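Local coordinates for protein dual function macrocyclase-peptidase POPB (Galerina marginata, PDB 5N4B) that cleaves peptide bonds after proline and macrocyclizes a peptide precursor in the biosynthesis of the amanitin toxins, at residues A[266-271]-A[318-323]; A[337-342]-A[348-353]; A[366-371]-A[433-438]; A[385-390]-A[415-420]. The protein carries 1 engineered substitution. All coordinates share one frame; numbering follows the deposited sequence.

Interaction 1 of 4, residues A[266-271]-A[318-323]; sequences DTSEDG and ITNHGS
N320 and D270 carry the one direct hydrogen bond of this contact: N320 ND2 donates to D270 OD2 at 2.9 Å, with 154° at the hydrogen. The acceptor is met from above the carboxylate plane, while D270 OD2 stays close to the plane of the amide; the two flat groups are steeply inclined, 68° apart. The other N-H of the same nitrogen goes to G322 O, nearly straight and on a lone pair; two bonds thus fix the amide's rotation. N320 CG lies between the backbone N and the carbonyl carbon (chi1 68°), which places the amide against S268 and D270. Its oxygen faces the buried S268, whose CB lies 3.2 Å from N320 OD1, and this is the tight part. D270 is steadied by S268 OG, which donates to D270 OD1 at 2.7 Å across the type I turn S268–G271.

The looser part is bridged by water. One molecule accepts from E269 N and donates to T319 OG1; a second links D270 N to N320 OD1; a third joins D270 OD2 to G322 N on the exposed side. Only 140 Å² is buried in all. The contact joins the turn after strand 262-267 to the end of strand 315-321, the first strands of two successive four-stranded propeller sheets; N320 also packs on Y273 of strand 273-279, and T319 OG1 bonds Q412.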
loop_
_atom_site.group_PDB
_atom_site.type_symbol
_atom_site.label_atom_id
_atom_site.label_comp_id
_atom_site.label_asym_id
_atom_site.label_seq_id
_atom_site.Cartn_x
_atom_site.Cartn_y
_atom_site.Cartn_z
ATOM N N ASP A 266 -6.572 3.633 19.484
ATOM C CA ASP A 266 -7.860 2.960 19.302
ATOM C C ASP A 266 -8.709 3.248 20.535
ATOM O O ASP A 266 -8.180 3.558 21.609
ATOM C CB ASP A 266 -7.699 1.437 19.146
ATOM C CG ASP A 266 -7.644 0.933 17.672
ATOM O OD1 ASP A 266 -8.432 1.391 16.819
ATOM O OD2 ASP A 266 -6.786 0.023 17.378
ATOM N N THR A 267 -10.025 3.189 20.379
ATOM C CA THR A 267 -10.957 3.391 21.487
ATOM C C THR A 267 -11.913 2.205 21.574
ATOM O O THR A 267 -12.461 1.752 20.561
ATOM C CB THR A 267 -11.746 4.675 21.352
ATOM O OG1 THR A 267 -12.336 4.674 20.042
ATOM C CG2 THR A 267 -10.819 5.891 21.539
ATOM N N SER A 268 -12.088 1.687 22.777
ATOM C CA SER A 268 -12.977 0.549 22.950
ATOM C C SER A 268 -14.437 0.942 22.732
ATOM O O SER A 268 -14.863 2.062 23.038
ATOM C CB SER A 268 -12.780 -0.101 24.307
ATOM O OG SER A 268 -13.255 0.751 25.335
ATOM N N GLU A 269 -15.207 -0.018 22.226
ATOM C CA GLU A 269 -16.625 0.184 21.920
ATOM C C GLU A 269 -17.439 0.587 23.133
ATOM O O GLU A 269 -18.391 1.378 23.003
ATOM C CB GLU A 269 -17.228 -1.098 21.341
ATOM C CG GLU A 269 -16.724 -1.444 19.948
ATOM C CD GLU A 269 -17.035 -0.364 18.903
ATOM O OE1 GLU A 269 -18.062 0.348 19.039
ATOM O OE2 GLU A 269 -16.225 -0.231 17.950
ATOM N N ASP A 270 -17.095 0.082 24.299
ATOM C CA ASP A 270 -17.833 0.349 25.515
ATOM C C ASP A 270 -17.498 1.697 26.147
ATOM O O ASP A 270 -18.061 2.004 27.195
ATOM C CB ASP A 270 -17.690 -0.807 26.528
ATOM C CG ASP A 270 -16.270 -1.012 27.025
ATOM O OD1 ASP A 270 -15.394 -0.186 26.688
ATOM O OD2 ASP A 270 -16.034 -2.010 27.757
ATOM N N GLY A 271 -16.580 2.481 25.565
ATOM C CA GLY A 271 -16.185 3.757 26.136
ATOM C C GLY A 271 -15.209 3.688 27.292
ATOM O O GLY A 271 -14.841 4.746 27.830
ATOM N N ILE A 318 -8.330 -6.068 19.193
ATOM C CA ILE A 318 -9.565 -6.503 18.524
ATOM C C ILE A 318 -10.778 -5.931 19.245
ATOM O O ILE A 318 -11.593 -5.221 18.649
ATOM C CB ILE A 318 -9.658 -8.045 18.488
ATOM C CG1 ILE A 318 -8.465 -8.623 17.756
ATOM C CG2 ILE A 318 -10.989 -8.461 17.867
ATOM C CD1 ILE A 318 -8.196 -10.061 18.070
ATOM N N THR A 319 -10.913 -6.213 20.523
ATOM C CA THR A 319 -12.034 -5.719 21.319
ATOM C C THR A 319 -11.750 -5.990 22.791
ATOM O O THR A 319 -10.683 -6.500 23.148
ATOM C CB THR A 319 -13.348 -6.335 20.865
ATOM O OG1 THR A 319 -14.402 -5.503 21.426
ATOM C CG2 THR A 319 -13.562 -7.771 21.294
ATOM N N ASN A 320 -12.735 -5.724 23.637
ATOM C CA ASN A 320 -12.639 -6.086 25.044
ATOM C C ASN A 320 -14.029 -6.455 25.508
ATOM O O ASN A 320 -15.031 -5.954 25.005
ATOM C CB ASN A 320 -12.109 -4.953 25.924
ATOM C CG ASN A 320 -13.065 -3.821 26.009
ATOM O OD1 ASN A 320 -13.295 -3.162 25.016
ATOM N ND2 ASN A 320 -13.630 -3.578 27.182
ATOM N N HIS A 321 -14.088 -7.322 26.517
ATOM C CA HIS A 321 -15.307 -7.588 27.269
ATOM C C HIS A 321 -14.943 -7.301 28.719
ATOM O O HIS A 321 -14.175 -8.042 29.339
ATOM C CB HIS A 321 -15.852 -9.009 27.026
ATOM C CG HIS A 321 -16.248 -9.259 25.605
ATOM N ND1 HIS A 321 -17.176 -8.490 24.945
ATOM C CD2 HIS A 321 -15.849 -10.207 24.723
ATOM C CE1 HIS A 321 -17.310 -8.933 23.703
ATOM N NE2 HIS A 321 -16.518 -9.974 23.542
ATOM N N GLY A 322 -15.439 -6.201 29.256
ATOM C CA GLY A 322 -14.952 -5.765 30.550
ATOM C C GLY A 322 -13.462 -5.555 30.509
ATOM O O GLY A 322 -12.926 -4.978 29.561
ATOM N N SER A 323 -12.757 -6.054 31.524
ATOM C CA SER A 323 -11.315 -5.868 31.603
ATOM C C SER A 323 -10.520 -6.925 30.818
ATOM O O SER A 323 -9.290 -6.909 30.882
ATOM C CB SER A 323 -10.868 -5.859 33.075
ATOM O OG SER A 323 -11.364 -6.994 33.720
HETATM O O HOH W 1 -13.972 -2.500 21.326
HETATM O O HOH W 2 -15.778 -2.407 24.329
HETATM O O HOH W 3 -17.290 -4.436 27.825
#

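Interaction 2 of 4, residues A[337-342]-A[348-353]; sequences KVITID and PEIRDF
T340 N donates to R351 O at 2.8 Å, with 159° at the hydrogen, and the same carbonyl oxygen also receives a CA-H contact from I339 CA at 3.1 Å. R351 N returns a bond to T340 O, which makes T340–R351 a hydrogen-bonded antiparallel pair. D342–E349 is a second one, held by D342 N to E349 O, and F353 N donates to V338 O as the chain turns a corner. The axes of strands 337-342 and 349-352 come within 4.6 Å, their directions 156° apart: a twisted beta hairpin.

On one face I341 and I350 run alongside each other in the same direction, with CG1 atoms 3.9 Å apart. I341 CG2, anti to its own nitrogen (chi1 -61° for CG1), is pressed to 3.5 Å from P348 CB, tighter than usual for carbons. On the other face the guanidinium of R351 has E349 OE2 over its centre, a charge pairing without a directed N-H, and D342 OD1 bonds S344 OG.

K337 NZ reaches D352 OD1 on its syn side at 2.8 Å, a salt bridge made where D352 splays from I339. F353 sets its ring edge against V338 CG1 and meets Y326 and F373 edge-to-face. The hairpin is thus aliphatic on the I341/I350 face and mostly polar on the T340/R351 face, with T340 buried; there R351 probably eases the like charges of E349 and D342, whose OE2 and OD2 have a water between them.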
loop_
_atom_site.group_PDB
_atom_site.type_symbol
_atom_site.label_atom_id
_atom_site.label_comp_id
_atom_site.label_asym_id
_atom_site.label_seq_id
_atom_site.Cartn_x
_atom_site.Cartn_y
_atom_site.Cartn_z
ATOM N N LYS A 337 -1.664 -14.847 16.269
ATOM C CA LYS A 337 -2.634 -15.536 17.126
ATOM C C LYS A 337 -3.458 -14.477 17.840
ATOM O O LYS A 337 -3.177 -13.292 17.734
ATOM C CB LYS A 337 -1.957 -16.462 18.141
ATOM C CG LYS A 337 -1.090 -15.748 19.150
ATOM C CD LYS A 337 -0.496 -16.676 20.167
ATOM C CE LYS A 337 0.466 -15.973 21.095
ATOM N NZ LYS A 337 0.943 -16.955 22.151
ATOM N N VAL A 338 -4.490 -14.898 18.547
ATOM C CA VAL A 338 -5.269 -13.999 19.399
ATOM C C VAL A 338 -5.004 -14.367 20.836
ATOM O O VAL A 338 -5.197 -15.539 21.219
ATOM C CB VAL A 338 -6.782 -14.052 19.127
ATOM C CG1 VAL A 338 -7.522 -13.095 20.058
ATOM C CG2 VAL A 338 -7.110 -13.759 17.679
ATOM N N ILE A 339 -4.621 -13.377 21.633
ATOM C CA ILE A 339 -4.473 -13.527 23.062
ATOM C C ILE A 339 -5.542 -12.699 23.770
ATOM O O ILE A 339 -6.167 -11.794 23.206
ATOM C CB ILE A 339 -3.063 -13.131 23.572
ATOM C CG1 ILE A 339 -2.811 -11.653 23.265
ATOM C CG2 ILE A 339 -1.986 -14.014 22.976
ATOM C CD1 ILE A 339 -1.561 -11.114 23.981
ATOM N N THR A 340 -5.751 -13.013 25.048
ATOM C CA THR A 340 -6.421 -12.115 25.965
ATOM C C THR A 340 -5.432 -11.650 27.023
ATOM O O THR A 340 -4.608 -12.434 27.502
ATOM C CB THR A 340 -7.632 -12.781 26.621
ATOM O OG1 THR A 340 -7.236 -13.969 27.356
ATOM C CG2 THR A 340 -8.712 -13.119 25.581
ATOM N N ILE A 341 -5.547 -10.369 27.408
ATOM C CA ILE A 341 -4.813 -9.774 28.537
ATOM C C ILE A 341 -5.899 -9.299 29.488
ATOM O O ILE A 341 -6.739 -8.462 29.121
ATOM C CB ILE A 341 -3.868 -8.637 28.111
ATOM C CG1 ILE A 341 -2.772 -9.124 27.132
ATOM C CG2 ILE A 341 -3.205 -8.010 29.361
ATOM C CD1 ILE A 341 -1.756 -8.100 26.671
ATOM N N ASP A 342 -5.919 -9.863 30.694
ATOM C CA ASP A 342 -6.918 -9.547 31.702
ATOM C C ASP A 342 -6.377 -8.435 32.606
ATOM O O ASP A 342 -5.429 -8.640 33.375
ATOM C CB ASP A 342 -7.262 -10.811 32.494
ATOM C CG ASP A 342 -8.373 -10.610 33.446
ATOM O OD1 ASP A 342 -8.646 -9.459 33.838
ATOM O OD2 ASP A 342 -9.042 -11.606 33.798
ATOM N N PRO A 348 -1.050 -8.418 34.720
ATOM C CA PRO A 348 -2.038 -8.942 33.789
ATOM C C PRO A 348 -1.801 -10.418 33.511
ATOM O O PRO A 348 -0.665 -10.898 33.358
ATOM C CB PRO A 348 -1.771 -8.141 32.515
ATOM C CG PRO A 348 -1.035 -6.892 32.950
ATOM C CD PRO A 348 -0.259 -7.305 34.152
ATOM N N GLU A 349 -2.897 -11.145 33.432
ATOM C CA GLU A 349 -2.862 -12.537 32.979
ATOM C C GLU A 349 -3.034 -12.603 31.453
ATOM O O GLU A 349 -3.993 -12.038 30.911
ATOM C CB GLU A 349 -3.981 -13.252 33.698
ATOM C CG GLU A 349 -4.034 -14.736 33.499
ATOM C CD GLU A 349 -5.008 -15.360 34.460
ATOM O OE1 GLU A 349 -4.586 -15.912 35.507
ATOM O OE2 GLU A 349 -6.215 -15.249 34.199
ATOM N N ILE A 350 -2.147 -13.350 30.790
ATOM C CA ILE A 350 -2.065 -13.475 29.318
ATOM C C ILE A 350 -2.300 -14.931 28.918
ATOM O O ILE A 350 -1.691 -15.841 29.497
ATOM C CB ILE A 350 -0.727 -12.944 28.782
ATOM C CG1 ILE A 350 -0.516 -11.488 29.298
ATOM C CG2 ILE A 350 -0.681 -13.023 27.268
ATOM C CD1 ILE A 350 0.754 -10.803 28.753
ATOM N N ARG A 351 -3.252 -15.159 28.003
ATOM C CA ARG A 351 -3.692 -16.479 27.574
ATOM C C ARG A 351 -3.966 -16.470 26.078
ATOM O O ARG A 351 -4.361 -15.444 25.529
ATOM C CB ARG A 351 -4.985 -16.843 28.324
ATOM C CG ARG A 351 -4.757 -17.208 29.755
ATOM C CD ARG A 351 -6.074 -17.330 30.510
ATOM N NE ARG A 351 -5.867 -17.920 31.824
ATOM C CZ ARG A 351 -6.800 -18.001 32.747
ATOM N NH1 ARG A 351 -8.031 -17.529 32.534
ATOM N NH2 ARG A 351 -6.487 -18.645 33.872
ATOM N N ASP A 352 -3.789 -17.599 25.436
ATOM C CA ASP A 352 -4.161 -17.777 24.035
ATOM C C ASP A 352 -5.651 -18.005 23.947
ATOM O O ASP A 352 -6.192 -18.898 24.613
ATOM C CB ASP A 352 -3.458 -18.970 23.389
ATOM C CG ASP A 352 -1.960 -18.770 23.201
ATOM O OD1 ASP A 352 -1.419 -17.651 23.413
ATOM O OD2 ASP A 352 -1.319 -19.755 22.815
ATOM N N PHE A 353 -6.340 -17.233 23.109
ATOM C CA PHE A 353 -7.754 -17.427 22.820
ATOM C C PHE A 353 -7.958 -18.223 21.544
ATOM O O PHE A 353 -8.729 -19.194 21.526
ATOM C CB PHE A 353 -8.464 -16.073 22.746
ATOM C CG PHE A 353 -9.914 -16.138 22.326
ATOM C CD1 PHE A 353 -10.852 -16.749 23.147
ATOM C CD2 PHE A 353 -10.362 -15.561 21.157
ATOM C CE1 PHE A 353 -12.203 -16.796 22.799
ATOM C CE2 PHE A 353 -11.685 -15.614 20.792
ATOM C CZ PHE A 353 -12.612 -16.220 21.588
HETATM O O HOH W 4 -6.253 -13.677 29.846
HETATM O O HOH W 5 -7.525 -13.986 32.240
#

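Interaction 3 of 4, residues A[366-371]-A[433-438]; sequences NCANEE and YDFTAP
F435 receives N369 over its ring, and the path to it begins at Y433, buried and next to the last residue of strand 426-434. Y433 CE1 lies 3.5 Å above the centre of the F435 ring on the face opposite N369, sandwiching it. D434 then starts a type I turn to A437; its OD1 takes T436 N, an Asx turn, and also T436 OG1 at 2.8 Å, both from the same face of the carboxylate, which pins the turn.

The CB of F435 points toward 366-371, and the ring is met there by N369. N369 CB stands 3.7 Å from the ring centroid and 20° off its normal, a CH-pi contact, while N369 ND2 sits 3.3 Å from F435 CG. The amide is tilted 38° from the ring. Chi1 of N369 (-170°) carries the amide from above the ring to the end where F435 CG and CB lie, with N369 ND2 3.5 Å from F435 CB. A368 CB adds an apolar touch, 4.3 Å from F435 CE2.

The contact joins the end of strand 361-368 and the loop after it to the turn after strand 426-434, in successive propeller sheets; F435 also meets Y372, L387 and F417, and Y433 packs on F417.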
loop_
_atom_site.group_PDB
_atom_site.type_symbol
_atom_site.label_atom_id
_atom_site.label_comp_id
_atom_site.label_asym_id
_atom_site.label_seq_id
_atom_site.Cartn_x
_atom_site.Cartn_y
_atom_site.Cartn_z
ATOM N N ASN A 366 -11.966 -9.550 13.454
ATOM C CA ASN A 366 -12.952 -8.541 13.868
ATOM C C ASN A 366 -13.991 -9.173 14.785
ATOM O O ASN A 366 -14.418 -10.310 14.572
ATOM C CB ASN A 366 -13.677 -7.937 12.688
ATOM C CG ASN A 366 -12.806 -7.072 11.815
ATOM O OD1 ASN A 366 -11.559 -7.138 11.795
ATOM N ND2 ASN A 366 -13.463 -6.234 11.039
ATOM N N CYS A 367 -14.407 -8.468 15.817
ATOM C CA CYS A 367 -15.542 -8.909 16.597
ATOM C C CYS A 367 -16.817 -8.449 15.903
ATOM O O CYS A 367 -16.892 -7.296 15.454
ATOM C CB CYS A 367 -15.450 -8.278 17.982
ATOM S SG CYS A 367 -16.766 -8.716 19.133
ATOM N N ALA A 368 -17.787 -9.330 15.829
ATOM C CA ALA A 368 -19.038 -9.099 15.118
ATOM C C ALA A 368 -20.208 -9.534 15.974
ATOM O O ALA A 368 -20.147 -10.529 16.720
ATOM C CB ALA A 368 -19.077 -9.865 13.804
ATOM N N ASN A 369 -21.309 -8.805 15.842
ATOM C CA ASN A 369 -22.541 -9.149 16.558
ATOM C C ASN A 369 -22.251 -9.336 18.041
ATOM O O ASN A 369 -22.697 -10.310 18.666
ATOM C CB ASN A 369 -23.234 -10.376 15.963
ATOM C CG ASN A 369 -24.632 -10.610 16.518
ATOM O OD1 ASN A 369 -25.326 -9.660 16.891
ATOM N ND2 ASN A 369 -25.058 -11.885 16.553
ATOM N N GLU A 370 -21.477 -8.406 18.577
ATOM C CA GLU A 370 -21.107 -8.283 19.983
ATOM C C GLU A 370 -20.181 -9.358 20.541
ATOM O O GLU A 370 -19.327 -9.024 21.367
ATOM C CB GLU A 370 -22.325 -8.172 20.896
ATOM C CG GLU A 370 -23.155 -6.878 20.691
ATOM C CD GLU A 370 -22.494 -5.553 21.169
ATOM O OE1 GLU A 370 -21.261 -5.452 21.362
ATOM O OE2 GLU A 370 -23.248 -4.553 21.311
ATOM N N GLU A 371 -20.337 -10.616 20.130
ATOM C CA GLU A 371 -19.663 -11.710 20.824
ATOM C C GLU A 371 -18.937 -12.687 19.911
ATOM O O GLU A 371 -18.237 -13.575 20.423
ATOM C CB GLU A 371 -20.661 -12.483 21.697
ATOM C CG GLU A 371 -21.730 -13.198 20.986
ATOM C CD GLU A 371 -22.554 -14.070 21.951
ATOM O OE1 GLU A 371 -23.137 -13.492 22.901
ATOM O OE2 GLU A 371 -22.569 -15.315 21.775
ATOM N N TYR A 433 -23.052 -11.367 5.756
ATOM C CA TYR A 433 -23.455 -12.357 6.743
ATOM C C TYR A 433 -24.437 -11.668 7.680
ATOM O O TYR A 433 -24.086 -10.672 8.330
ATOM C CB TYR A 433 -22.265 -12.913 7.507
ATOM C CG TYR A 433 -22.612 -14.098 8.395
ATOM C CD1 TYR A 433 -23.145 -13.906 9.655
ATOM C CD2 TYR A 433 -22.426 -15.395 7.954
ATOM C CE1 TYR A 433 -23.497 -14.962 10.470
ATOM C CE2 TYR A 433 -22.778 -16.485 8.782
ATOM C CZ TYR A 433 -23.290 -16.244 10.017
ATOM O OH TYR A 433 -23.631 -17.304 10.812
ATOM N N ASP A 434 -25.662 -12.214 7.766
ATOM C CA ASP A 434 -26.743 -11.614 8.551
ATOM C C ASP A 434 -27.119 -12.577 9.667
ATOM O O ASP A 434 -27.753 -13.606 9.406
ATOM C CB ASP A 434 -27.925 -11.355 7.625
ATOM C CG ASP A 434 -29.153 -10.814 8.340
ATOM O OD1 ASP A 434 -29.074 -10.540 9.547
ATOM O OD2 ASP A 434 -30.185 -10.660 7.629
ATOM N N PHE A 435 -26.750 -12.222 10.917
ATOM C CA PHE A 435 -27.012 -13.104 12.057
ATOM C C PHE A 435 -28.508 -13.235 12.337
ATOM O O PHE A 435 -28.892 -14.177 13.015
ATOM C CB PHE A 435 -26.331 -12.603 13.322
ATOM C CG PHE A 435 -24.855 -12.871 13.405
ATOM C CD1 PHE A 435 -24.376 -14.027 13.962
ATOM C CD2 PHE A 435 -23.959 -11.954 12.886
ATOM C CE1 PHE A 435 -22.995 -14.261 14.049
ATOM C CE2 PHE A 435 -22.579 -12.178 12.951
ATOM C CZ PHE A 435 -22.111 -13.337 13.555
ATOM N N THR A 436 -29.342 -12.307 11.862
ATOM C CA THR A 436 -30.772 -12.377 12.119
ATOM C C THR A 436 -31.503 -13.337 11.188
ATOM O O THR A 436 -32.676 -13.646 11.441
ATOM C CB THR A 436 -31.467 -10.999 12.041
ATOM O OG1 THR A 436 -31.606 -10.580 10.695
ATOM C CG2 THR A 436 -30.747 -9.937 12.808
ATOM N N ALA A 437 -30.860 -13.841 10.141
ATOM C CA ALA A 437 -31.513 -14.711 9.174
ATOM C C ALA A 437 -31.540 -16.151 9.670
ATOM O O ALA A 437 -30.755 -16.540 10.540
ATOM C CB ALA A 437 -30.742 -14.673 7.856
ATOM N N PRO A 438 -32.419 -16.983 9.094
ATOM C CA PRO A 438 -32.407 -18.409 9.407
ATOM C C PRO A 438 -31.034 -19.030 9.203
ATOM O O PRO A 438 -30.276 -18.627 8.319
ATOM C CB PRO A 438 -33.444 -18.995 8.439
ATOM C CG PRO A 438 -34.322 -17.880 8.105
ATOM C CD PRO A 438 -33.453 -16.652 8.102
#

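Interaction 4 of 4, residues A[385-390]-A[415-420]; sequences IYLYSK and THFFLT
I385 and L419 lie closest in backbone terms, yet their CA atoms are 8.8 Å apart, and those of L387 and F417 10.9 Å. The end-to-end directions of the touching parts, from 385 to 387 and from 417 to 419, are 162° apart, so the strands run almost antiparallel. No backbone hydrogen bond joins them: at this spacing they are strands of facing sheets, bridged by side chains rather than neighbours in one sheet.

The side chains of I385 and L419 reach toward each other tip to tip. I385 CG2, anti to the backbone N because chi1 of CG1 is -52°, meets both methyls of the leucine, lying 3.8 Å from L419 CD1 and 3.9 Å from L419 CD2. The CG1 branch of I385 is a little farther, 4.2 Å from L419 CD1. Two residues further along strand 382-388, L387 CD1 approaches F417 CE2 at 4.3 Å, and the methyl comes obliquely to the ring. F417 meanwhile lies almost parallel to the Y433 ring and touches L398 and V374.

All four touching residues are buried, and the two segments bury 149 Å². Next in the chain, T420 OG1 hydrogen-bonds a polar side chain of the bound peptide. With no hydrogen bond or charge pair across the interface, the contact is consistent with purely apolar cohesion between two propeller sheets, strand 382-388 on one and strand 416-423 on the next.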
loop_
_atom_site.group_PDB
_atom_site.type_symbol
_atom_site.label_atom_id
_atom_site.label_comp_id
_atom_site.label_asym_id
_atom_site.label_seq_id
_atom_site.Cartn_x
_atom_site.Cartn_y
_atom_site.Cartn_z
ATOM N N ILE A 385 -11.797 -17.540 5.248
ATOM C CA ILE A 385 -12.606 -16.786 6.201
ATOM C C ILE A 385 -13.332 -17.745 7.119
ATOM O O ILE A 385 -14.002 -18.665 6.647
ATOM C CB ILE A 385 -13.594 -15.863 5.467
ATOM C CG1 ILE A 385 -12.870 -14.990 4.413
ATOM C CG2 ILE A 385 -14.312 -14.988 6.492
ATOM C CD1 ILE A 385 -13.149 -15.416 3.019
ATOM N N TYR A 386 -13.267 -17.492 8.430
ATOM C CA TYR A 386 -13.912 -18.345 9.438
ATOM C C TYR A 386 -14.697 -17.498 10.424
ATOM O O TYR A 386 -14.274 -16.413 10.799
ATOM C CB TYR A 386 -12.886 -19.204 10.214
ATOM C CG TYR A 386 -12.126 -20.148 9.323
ATOM C CD1 TYR A 386 -10.966 -19.740 8.700
ATOM C CD2 TYR A 386 -12.596 -21.396 9.044
ATOM C CE1 TYR A 386 -10.281 -20.596 7.858
ATOM C CE2 TYR A 386 -11.914 -22.261 8.249
ATOM C CZ TYR A 386 -10.768 -21.856 7.633
ATOM O OH TYR A 386 -10.132 -22.729 6.766
ATOM N N LEU A 387 -15.794 -18.073 10.927
ATOM C CA LEU A 387 -16.586 -17.526 12.015
ATOM C C LEU A 387 -16.279 -18.324 13.274
ATOM O O LEU A 387 -16.287 -19.561 13.232
ATOM C CB LEU A 387 -18.072 -17.608 11.659
ATOM C CG LEU A 387 -18.997 -17.056 12.715
ATOM C CD1 LEU A 387 -18.843 -15.544 12.873
ATOM C CD2 LEU A 387 -20.441 -17.399 12.300
ATOM N N TYR A 388 -16.019 -17.629 14.352
ATOM C CA TYR A 388 -15.752 -18.191 15.681
ATOM C C TYR A 388 -16.777 -17.705 16.693
ATOM O O TYR A 388 -17.248 -16.563 16.636
ATOM C CB TYR A 388 -14.396 -17.731 16.203
ATOM C CG TYR A 388 -13.213 -18.417 15.574
ATOM C CD1 TYR A 388 -12.753 -18.059 14.308
ATOM C CD2 TYR A 388 -12.558 -19.429 16.235
ATOM C CE1 TYR A 388 -11.705 -18.723 13.726
ATOM C CE2 TYR A 388 -11.458 -20.087 15.650
ATOM C CZ TYR A 388 -11.051 -19.698 14.407
ATOM O OH TYR A 388 -9.979 -20.371 13.845
ATOM N N SER A 389 -17.110 -18.566 17.635
ATOM C CA SER A 389 -17.976 -18.196 18.734
ATOM C C SER A 389 -17.230 -17.473 19.830
ATOM O O SER A 389 -16.005 -17.384 19.848
ATOM C CB SER A 389 -18.594 -19.467 19.330
ATOM O OG SER A 389 -17.612 -20.199 20.098
ATOM N N LYS A 390 -18.002 -16.994 20.813
ATOM C CA LYS A 390 -17.437 -16.339 21.977
ATOM C C LYS A 390 -16.532 -17.278 22.768
ATOM O O LYS A 390 -15.656 -16.800 23.480
ATOM C CB LYS A 390 -18.589 -15.836 22.870
ATOM C CG LYS A 390 -19.440 -16.925 23.530
ATOM C CD LYS A 390 -20.511 -16.347 24.472
ATOM C CE LYS A 390 -21.209 -17.448 25.237
ATOM N NZ LYS A 390 -22.362 -16.881 25.964
ATOM N N THR A 415 -25.689 -6.553 13.727
ATOM C CA THR A 415 -26.022 -7.950 13.517
ATOM C C THR A 415 -25.613 -8.491 12.161
ATOM O O THR A 415 -26.127 -9.532 11.752
ATOM C CB THR A 415 -27.516 -8.174 13.678
ATOM O OG1 THR A 415 -28.216 -7.329 12.748
ATOM C CG2 THR A 415 -27.944 -7.873 15.144
ATOM N N HIS A 416 -24.716 -7.809 11.459
ATOM C CA HIS A 416 -24.213 -8.247 10.156
ATOM C C HIS A 416 -22.732 -7.906 10.084
ATOM O O HIS A 416 -22.201 -7.109 10.833
ATOM C CB HIS A 416 -24.954 -7.575 8.974
ATOM C CG HIS A 416 -24.694 -6.125 8.875
ATOM N ND1 HIS A 416 -25.440 -5.179 9.562
ATOM C CD2 HIS A 416 -23.709 -5.448 8.244
ATOM C CE1 HIS A 416 -24.921 -3.988 9.327
ATOM N NE2 HIS A 416 -23.869 -4.125 8.542
ATOM N N PHE A 417 -22.076 -8.516 9.109
ATOM C CA PHE A 417 -20.777 -8.075 8.646
ATOM C C PHE A 417 -20.690 -8.304 7.144
ATOM O O PHE A 417 -21.482 -9.054 6.559
ATOM C CB PHE A 417 -19.610 -8.744 9.381
ATOM C CG PHE A 417 -19.537 -10.252 9.269
ATOM C CD1 PHE A 417 -18.833 -10.832 8.249
ATOM C CD2 PHE A 417 -20.139 -11.063 10.234
ATOM C CE1 PHE A 417 -18.757 -12.247 8.185
ATOM C CE2 PHE A 417 -20.060 -12.441 10.160
ATOM C CZ PHE A 417 -19.374 -13.017 9.133
ATOM N N PHE A 418 -19.690 -7.667 6.524
ATOM C CA PHE A 418 -19.390 -7.865 5.126
ATOM C C PHE A 418 -17.982 -8.406 4.935
ATOM O O PHE A 418 -17.081 -8.254 5.768
ATOM C CB PHE A 418 -19.465 -6.543 4.322
ATOM C CG PHE A 418 -20.796 -5.930 4.337
ATOM C CD1 PHE A 418 -21.817 -6.437 3.539
ATOM C CD2 PHE A 418 -21.072 -4.861 5.177
ATOM C CE1 PHE A 418 -23.077 -5.894 3.598
ATOM C CE2 PHE A 418 -22.369 -4.306 5.194
ATOM C CZ PHE A 418 -23.331 -4.848 4.440
ATOM N N LEU A 419 -17.819 -9.077 3.793
ATOM C CA LEU A 419 -16.517 -9.478 3.270
ATOM C C LEU A 419 -16.330 -8.851 1.903
ATOM O O LEU A 419 -17.248 -8.891 1.060
ATOM C CB LEU A 419 -16.377 -10.987 3.135
ATOM C CG LEU A 419 -16.675 -11.816 4.357
ATOM C CD1 LEU A 419 -16.676 -13.319 3.966
ATOM C CD2 LEU A 419 -15.718 -11.542 5.445
ATOM N N THR A 420 -15.155 -8.283 1.674
ATOM C CA THR A 420 -14.774 -7.832 0.339
ATOM C C THR A 420 -13.748 -8.815 -0.215
ATOM O O THR A 420 -12.737 -9.113 0.438
ATOM C CB THR A 420 -14.285 -6.399 0.313
ATOM O OG1 THR A 420 -13.180 -6.238 1.161
ATOM C CG2 THR A 420 -15.369 -5.482 0.849
#

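Overall arrangement
All four contacts lie in the seven-bladed N-terminal beta-propeller of the prolyl oligopeptidase family, away from the catalytic residues. Interaction 1 comes first along the chain, then interaction 2, then interaction 4, which falls within the stretch spanned by interaction 3. Interactions 3 and 4 are closest, with centres about 6 Å apart, and share the sheet in which strands 416-423 and 426-434 are neighbours. Interactions 1 and 2 share the sheet holding 315-321 and 337-342, centres about 14 Å apart. Interaction 2 packs within one blade; 1, 3 and 4 connect adjacent blades. The middle junction is made where contacts touch, T319 CG2 to C367 CB (3.8 Å) and F353 CE1 to K390 O (3.5 Å), so packing runs through four successive blades.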